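Local coordinates for fibronectin-binding protein BBK32 (Borrelia burgdorferi, PDB 6N1L) that binds fibronectin and, through its complement inhibitory domain, binds the protease C1r, which probably blocks the classical pathway of complement, at residues A[27-41]-A[123-137]. Sequence-based numbering, arbitrary orientation.
Sequences ITKIYNTYTLFSTKL and YEAYKAIVTSILLMR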
loop_
_atom_site.group_PDB
_atom_site.type_symbol
_atom_site.label_atom_id
_atom_site.label_comp_id
_atom_site.label_asym_id
_atom_site.label_seq_id
_atom_site.Cartn_x
_atom_site.Cartn_y
_atom_site.Cartn_z
ATOM N N ILE A 27 -1.116 0.416 -3.280
ATOM C CA ILE A 27 -1.928 0.530 -2.073
ATOM C C ILE A 27 -3.327 -0.009 -2.324
ATOM O O ILE A 27 -3.881 -0.738 -1.500
ATOM C CB ILE A 27 -1.964 1.986 -1.578
ATOM C CG1 ILE A 27 -0.574 2.356 -1.071
ATOM C CG2 ILE A 27 -3.023 2.114 -0.470
ATOM C CD1 ILE A 27 -0.416 3.834 -0.640
ATOM N N THR A 28 -3.925 0.335 -3.465
ATOM C CA THR A 28 -5.271 -0.155 -3.743
ATOM C C THR A 28 -5.276 -1.676 -3.814
ATOM O O THR A 28 -6.196 -2.326 -3.299
ATOM C CB THR A 28 -5.805 0.465 -5.039
ATOM O OG1 THR A 28 -5.811 1.898 -4.922
ATOM C CG2 THR A 28 -7.218 0.001 -5.326
ATOM N N LYS A 29 -4.221 -2.261 -4.390
ATOM C CA LYS A 29 -4.099 -3.718 -4.446
ATOM C C LYS A 29 -4.039 -4.324 -3.046
ATOM O O LYS A 29 -4.704 -5.336 -2.767
ATOM C CB LYS A 29 -2.857 -4.101 -5.249
ATOM C CG LYS A 29 -2.653 -5.600 -5.413
ATOM C CD LYS A 29 -1.294 -5.873 -6.048
ATOM C CE LYS A 29 -1.061 -7.365 -6.242
ATOM N NZ LYS A 29 0.313 -7.638 -6.759
ATOM N N ILE A 30 -3.262 -3.708 -2.145
ATOM C CA ILE A 30 -3.170 -4.201 -0.776
ATOM C C ILE A 30 -4.525 -4.091 -0.083
ATOM O O ILE A 30 -4.956 -5.014 0.616
ATOM C CB ILE A 30 -2.085 -3.444 0.010
ATOM C CG1 ILE A 30 -0.688 -3.724 -0.551
ATOM C CG2 ILE A 30 -2.109 -3.869 1.467
ATOM C CD1 ILE A 30 0.401 -2.714 -0.052
ATOM N N TYR A 31 -5.205 -2.948 -0.243
ATOM C CA TYR A 31 -6.484 -2.768 0.438
ATOM C C TYR A 31 -7.534 -3.740 -0.107
ATOM O O TYR A 31 -8.329 -4.298 0.657
ATOM C CB TYR A 31 -6.963 -1.316 0.310
ATOM C CG TYR A 31 -8.254 -1.073 1.038
ATOM C CD1 TYR A 31 -8.296 -1.078 2.425
ATOM C CD2 TYR A 31 -9.431 -0.852 0.344
ATOM C CE1 TYR A 31 -9.485 -0.891 3.102
ATOM C CE2 TYR A 31 -10.618 -0.642 1.012
ATOM C CZ TYR A 31 -10.640 -0.662 2.388
ATOM O OH TYR A 31 -11.838 -0.457 3.044
ATOM N N ASN A 32 -7.534 -3.953 -1.423
ATOM C CA ASN A 32 -8.472 -4.916 -2.007
ATOM C C ASN A 32 -8.201 -6.330 -1.508
ATOM O O ASN A 32 -9.144 -7.112 -1.318
ATOM C CB ASN A 32 -8.403 -4.869 -3.532
ATOM C CG ASN A 32 -8.998 -3.585 -4.116
ATOM O OD1 ASN A 32 -9.722 -2.842 -3.447
ATOM N ND2 ASN A 32 -8.703 -3.340 -5.375
ATOM N N THR A 33 -6.932 -6.671 -1.274
ATOM C CA THR A 33 -6.613 -7.978 -0.696
ATOM C C THR A 33 -7.179 -8.104 0.714
ATOM O O THR A 33 -7.797 -9.116 1.069
ATOM C CB THR A 33 -5.099 -8.206 -0.680
ATOM O OG1 THR A 33 -4.569 -8.045 -1.996
ATOM C CG2 THR A 33 -4.784 -9.648 -0.218
ATOM N N TYR A 34 -6.977 -7.077 1.535
ATOM C CA TYR A 34 -7.573 -7.055 2.862
ATOM C C TYR A 34 -9.089 -7.228 2.798
ATOM O O TYR A 34 -9.658 -8.012 3.563
ATOM C CB TYR A 34 -7.203 -5.748 3.549
ATOM C CG TYR A 34 -8.016 -5.457 4.779
ATOM C CD1 TYR A 34 -7.819 -6.173 5.948
ATOM C CD2 TYR A 34 -8.967 -4.441 4.771
ATOM C CE1 TYR A 34 -8.575 -5.895 7.094
ATOM C CE2 TYR A 34 -9.717 -4.156 5.900
ATOM C CZ TYR A 34 -9.515 -4.882 7.051
ATOM O OH TYR A 34 -10.266 -4.593 8.171
ATOM N N THR A 35 -9.752 -6.541 1.866
ATOM C CA THR A 35 -11.211 -6.643 1.780
ATOM C C THR A 35 -11.636 -8.070 1.457
ATOM O O THR A 35 -12.539 -8.634 2.096
ATOM C CB THR A 35 -11.731 -5.679 0.719
ATOM O OG1 THR A 35 -11.472 -4.329 1.150
ATOM C CG2 THR A 35 -13.232 -5.864 0.514
ATOM N N LEU A 36 -10.960 -8.679 0.486
ATOM C CA LEU A 36 -11.268 -10.049 0.088
ATOM C C LEU A 36 -10.996 -11.030 1.222
ATOM O O LEU A 36 -11.827 -11.903 1.511
ATOM C CB LEU A 36 -10.465 -10.413 -1.165
ATOM C CG LEU A 36 -10.866 -11.754 -1.802
ATOM C CD1 LEU A 36 -12.279 -11.653 -2.287
ATOM C CD2 LEU A 36 -9.924 -12.074 -2.974
ATOM N N PHE A 37 -9.826 -10.917 1.865
ATOM C CA PHE A 37 -9.488 -11.748 3.017
ATOM C C PHE A 37 -10.586 -11.657 4.073
ATOM O O PHE A 37 -11.095 -12.678 4.555
ATOM C CB PHE A 37 -8.129 -11.284 3.562
ATOM C CG PHE A 37 -7.501 -12.163 4.609
ATOM C CD1 PHE A 37 -7.907 -13.463 4.829
ATOM C CD2 PHE A 37 -6.459 -11.662 5.374
ATOM C CE1 PHE A 37 -7.295 -14.234 5.796
ATOM C CE2 PHE A 37 -5.846 -12.428 6.342
ATOM C CZ PHE A 37 -6.260 -13.720 6.550
ATOM N N SER A 38 -11.001 -10.423 4.399
ATOM C CA SER A 38 -12.060 -10.210 5.386
ATOM C C SER A 38 -13.336 -10.970 5.044
ATOM O O SER A 38 -13.949 -11.591 5.924
ATOM C CB SER A 38 -12.364 -8.715 5.517
ATOM O OG SER A 38 -11.233 -8.016 6.000
ATOM N N THR A 39 -13.747 -10.953 3.772
ATOM C CA THR A 39 -14.983 -11.637 3.402
ATOM C C THR A 39 -14.866 -13.152 3.546
ATOM O O THR A 39 -15.853 -13.805 3.902
ATOM C CB THR A 39 -15.432 -11.276 1.981
ATOM O OG1 THR A 39 -14.532 -11.802 0.995
ATOM C CG2 THR A 39 -15.545 -9.763 1.823
ATOM N N LYS A 40 -13.684 -13.726 3.288
ATOM C CA LYS A 40 -13.517 -15.168 3.475
ATOM C C LYS A 40 -13.627 -15.552 4.943
ATOM O O LYS A 40 -14.185 -16.607 5.279
ATOM C CB LYS A 40 -12.167 -15.635 2.926
ATOM C CG LYS A 40 -11.881 -15.317 1.490
ATOM C CD LYS A 40 -13.015 -15.674 0.561
ATOM C CE LYS A 40 -12.665 -15.291 -0.852
ATOM N NZ LYS A 40 -13.767 -15.581 -1.776
ATOM N N LEU A 41 -13.065 -14.724 5.829
ATOM C CA LEU A 41 -13.151 -14.976 7.259
ATOM C C LEU A 41 -14.588 -14.851 7.739
ATOM O O LEU A 41 -15.040 -15.638 8.582
ATOM C CB LEU A 41 -12.243 -14.004 8.022
ATOM C CG LEU A 41 -10.741 -14.139 7.728
ATOM C CD1 LEU A 41 -9.962 -12.983 8.343
ATOM C CD2 LEU A 41 -10.177 -15.470 8.212
ATOM N N TYR A 123 -4.137 -11.678 9.516
ATOM C CA TYR A 123 -5.227 -10.711 9.549
ATOM C C TYR A 123 -4.898 -9.546 10.474
ATOM O O TYR A 123 -5.221 -8.390 10.172
ATOM C CB TYR A 123 -6.538 -11.380 9.972
ATOM C CG TYR A 123 -7.723 -10.477 9.727
ATOM C CD1 TYR A 123 -8.091 -10.135 8.430
ATOM C CD2 TYR A 123 -8.441 -9.939 10.779
ATOM C CE1 TYR A 123 -9.159 -9.289 8.189
ATOM C CE2 TYR A 123 -9.518 -9.097 10.550
ATOM C CZ TYR A 123 -9.869 -8.778 9.250
ATOM O OH TYR A 123 -10.934 -7.941 9.003
ATOM N N GLU A 124 -4.251 -9.830 11.606
ATOM C CA GLU A 124 -3.828 -8.765 12.504
ATOM C C GLU A 124 -2.794 -7.861 11.847
ATOM O O GLU A 124 -2.762 -6.659 12.126
ATOM C CB GLU A 124 -3.259 -9.357 13.793
ATOM C CG GLU A 124 -4.286 -10.086 14.648
ATOM C CD GLU A 124 -5.407 -9.172 15.090
ATOM O OE1 GLU A 124 -5.103 -8.101 15.661
ATOM O OE2 GLU A 124 -6.587 -9.522 14.863
ATOM N N ALA A 125 -1.930 -8.426 11.003
ATOM C CA ALA A 125 -0.942 -7.615 10.291
ATOM C C ALA A 125 -1.628 -6.623 9.359
ATOM O O ALA A 125 -1.306 -5.427 9.361
ATOM C CB ALA A 125 0.020 -8.522 9.520
ATOM N N TYR A 126 -2.600 -7.098 8.576
ATOM C CA TYR A 126 -3.402 -6.204 7.741
ATOM C C TYR A 126 -4.091 -5.141 8.587
ATOM O O TYR A 126 -4.017 -3.947 8.280
ATOM C CB TYR A 126 -4.438 -7.008 6.940
ATOM C CG TYR A 126 -3.937 -7.580 5.633
ATOM C CD1 TYR A 126 -3.839 -6.792 4.485
ATOM C CD2 TYR A 126 -3.559 -8.919 5.541
ATOM C CE1 TYR A 126 -3.389 -7.312 3.292
ATOM C CE2 TYR A 126 -3.104 -9.459 4.353
ATOM C CZ TYR A 126 -3.014 -8.656 3.224
ATOM O OH TYR A 126 -2.556 -9.182 2.054
ATOM N N LYS A 127 -4.750 -5.553 9.680
ATOM C CA LYS A 127 -5.437 -4.590 10.535
ATOM C C LYS A 127 -4.492 -3.518 11.064
ATOM O O LYS A 127 -4.895 -2.363 11.241
ATOM C CB LYS A 127 -6.125 -5.310 11.701
ATOM C CG LYS A 127 -7.584 -5.632 11.442
ATOM C CD LYS A 127 -8.353 -5.729 12.754
ATOM C CE LYS A 127 -7.947 -6.969 13.546
ATOM N NZ LYS A 127 -8.198 -6.812 15.018
ATOM N N ALA A 128 -3.232 -3.869 11.306
ATOM C CA ALA A 128 -2.276 -2.883 11.783
ATOM C C ALA A 128 -1.966 -1.789 10.759
ATOM O O ALA A 128 -1.502 -0.716 11.159
ATOM C CB ALA A 128 -0.985 -3.584 12.203
ATOM N N ILE A 129 -2.181 -2.014 9.459
ATOM C CA ILE A 129 -1.695 -1.062 8.468
ATOM C C ILE A 129 -2.779 -0.459 7.591
ATOM O O ILE A 129 -2.487 0.448 6.812
ATOM C CB ILE A 129 -0.571 -1.666 7.589
ATOM C CG1 ILE A 129 -0.998 -2.959 6.884
ATOM C CG2 ILE A 129 0.668 -1.930 8.450
ATOM C CD1 ILE A 129 -1.725 -2.757 5.578
ATOM N N VAL A 130 -4.040 -0.905 7.701
ATOM C CA VAL A 130 -5.039 -0.483 6.718
ATOM C C VAL A 130 -5.329 1.017 6.814
ATOM O O VAL A 130 -5.396 1.713 5.795
ATOM C CB VAL A 130 -6.324 -1.317 6.841
ATOM C CG1 VAL A 130 -7.459 -0.626 6.089
ATOM C CG2 VAL A 130 -6.071 -2.672 6.228
ATOM N N THR A 131 -5.506 1.543 8.034
ATOM C CA THR A 131 -5.757 2.976 8.154
ATOM C C THR A 131 -4.605 3.789 7.585
ATOM O O THR A 131 -4.825 4.743 6.831
ATOM C CB THR A 131 -6.008 3.361 9.617
ATOM O OG1 THR A 131 -7.271 2.837 10.019
ATOM C CG2 THR A 131 -6.042 4.869 9.770
ATOM N N SER A 132 -3.362 3.396 7.898
ATOM C CA SER A 132 -2.198 4.149 7.439
ATOM C C SER A 132 -2.089 4.164 5.920
ATOM O O SER A 132 -1.791 5.209 5.325
ATOM C CB SER A 132 -0.920 3.574 8.056
ATOM O OG SER A 132 -0.920 3.763 9.468
ATOM N N ILE A 133 -2.332 3.021 5.262
ATOM C CA ILE A 133 -2.165 3.043 3.816
ATOM C C ILE A 133 -3.299 3.795 3.141
ATOM O O ILE A 133 -3.099 4.393 2.078
ATOM C CB ILE A 133 -1.997 1.622 3.226
ATOM C CG1 ILE A 133 -3.256 0.780 3.437
ATOM C CG2 ILE A 133 -0.756 0.951 3.820
ATOM C CD1 ILE A 133 -3.264 -0.526 2.608
ATOM N N LEU A 134 -4.496 3.788 3.719
ATOM C CA LEU A 134 -5.582 4.553 3.122
ATOM C C LEU A 134 -5.271 6.046 3.187
ATOM O O LEU A 134 -5.489 6.773 2.215
ATOM C CB LEU A 134 -6.902 4.251 3.830
ATOM C CG LEU A 134 -7.590 2.917 3.491
ATOM C CD1 LEU A 134 -8.818 2.767 4.380
ATOM C CD2 LEU A 134 -7.968 2.916 2.026
ATOM N N LEU A 135 -4.726 6.502 4.319
ATOM C CA LEU A 135 -4.331 7.903 4.425
ATOM C C LEU A 135 -3.168 8.225 3.488
ATOM O O LEU A 135 -3.127 9.303 2.873
ATOM C CB LEU A 135 -3.975 8.220 5.879
ATOM C CG LEU A 135 -5.196 8.246 6.801
ATOM C CD1 LEU A 135 -4.829 8.221 8.272
ATOM C CD2 LEU A 135 -6.060 9.462 6.461
ATOM N N MET A 136 -2.206 7.311 3.399
ATOM C CA MET A 136 -1.062 7.465 2.512
ATOM C C MET A 136 -1.490 7.604 1.053
ATOM O O MET A 136 -0.952 8.438 0.315
ATOM C CB MET A 136 -0.132 6.268 2.701
ATOM C CG MET A 136 1.139 6.314 1.882
ATOM S SD MET A 136 2.139 4.852 2.228
ATOM C CE MET A 136 2.562 5.139 3.943
ATOM N N ARG A 137 -2.457 6.791 0.608
ATOM C CA ARG A 137 -2.940 6.929 -0.764
ATOM C C ARG A 137 -3.503 8.324 -1.008
ATOM O O ARG A 137 -3.280 8.913 -2.071
ATOM C CB ARG A 137 -4.004 5.868 -1.054
ATOM C CG ARG A 137 -4.480 5.852 -2.493
ATOM C CD ARG A 137 -5.432 4.660 -2.736
ATOM N NE ARG A 137 -6.626 4.764 -1.903
ATOM C CZ ARG A 137 -7.642 3.900 -1.925
ATOM N NH1 ARG A 137 -7.620 2.851 -2.736
ATOM N NH2 ARG A 137 -8.687 4.090 -1.135
#
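Y123 packs as a knob among Y34, F37, S38 and L41, and three measurements define its fit. L41 CD1 lies over one ring face, off-centre, 3.7 Å from the Y123 centroid, a CH-pi contact. The Y123 edge meets the face of F37 in a T-shaped pair with planes at 82°. Its hydroxyl donates to S38, OH to OG 3.0 Å. S38 OG in turn gives its own proton to Y34 O, approaching from the opposite face of that carbonyl to S38 N; S38 thus links the Y123 hydroxyl to Y34 O, which also accepts from S38 N. Y34 and Y123 lie nearly parallel but slid apart, with little overlap, and with F37 they form an aromatic cluster between the helices. Y34 is itself a knob among Y123, Y126, K127 and V130, whose CG2 stands 3.7 Å from the Y34 centroid, almost on the ring normal.

Deeper in, Y126 is another knob, among I30, T33, Y34 and F37; its OH comes within 3.2 Å of T33 CG2. I133 CD1 reaches I30 CG2 at 3.7 Å, and the I27 methyls lie against I133, M136 and R137. Polar closure of that end comes from R137 NH1, which donates to T28 OG1 (3.0 Å), nearly straight and with the acceptor close to the guanidinium plane; T28 OG1 also bonds to I24 O.

The margin toward solvent is thinner and mixed. Y31, its ring carried across by a chi1 of -178° that sets CG opposite the backbone N, receives L134 CD2 over one face and V130 CG1 at its edge. The exposed K127 chain turns outward, its CG no nearer than 4.4 Å to Y34 OH, and its NZ makes a salt bridge to E124, with weak hydrogen bonds.

The segment axes run roughly antiparallel, at 146°, 10.0 Å apart at closest, in an all-helical bundle. Helix 66-87 closes the buried side through L69, N72, F73 and L76, F64 stacks on F37, and helix 93-117 packs against I129 and M136.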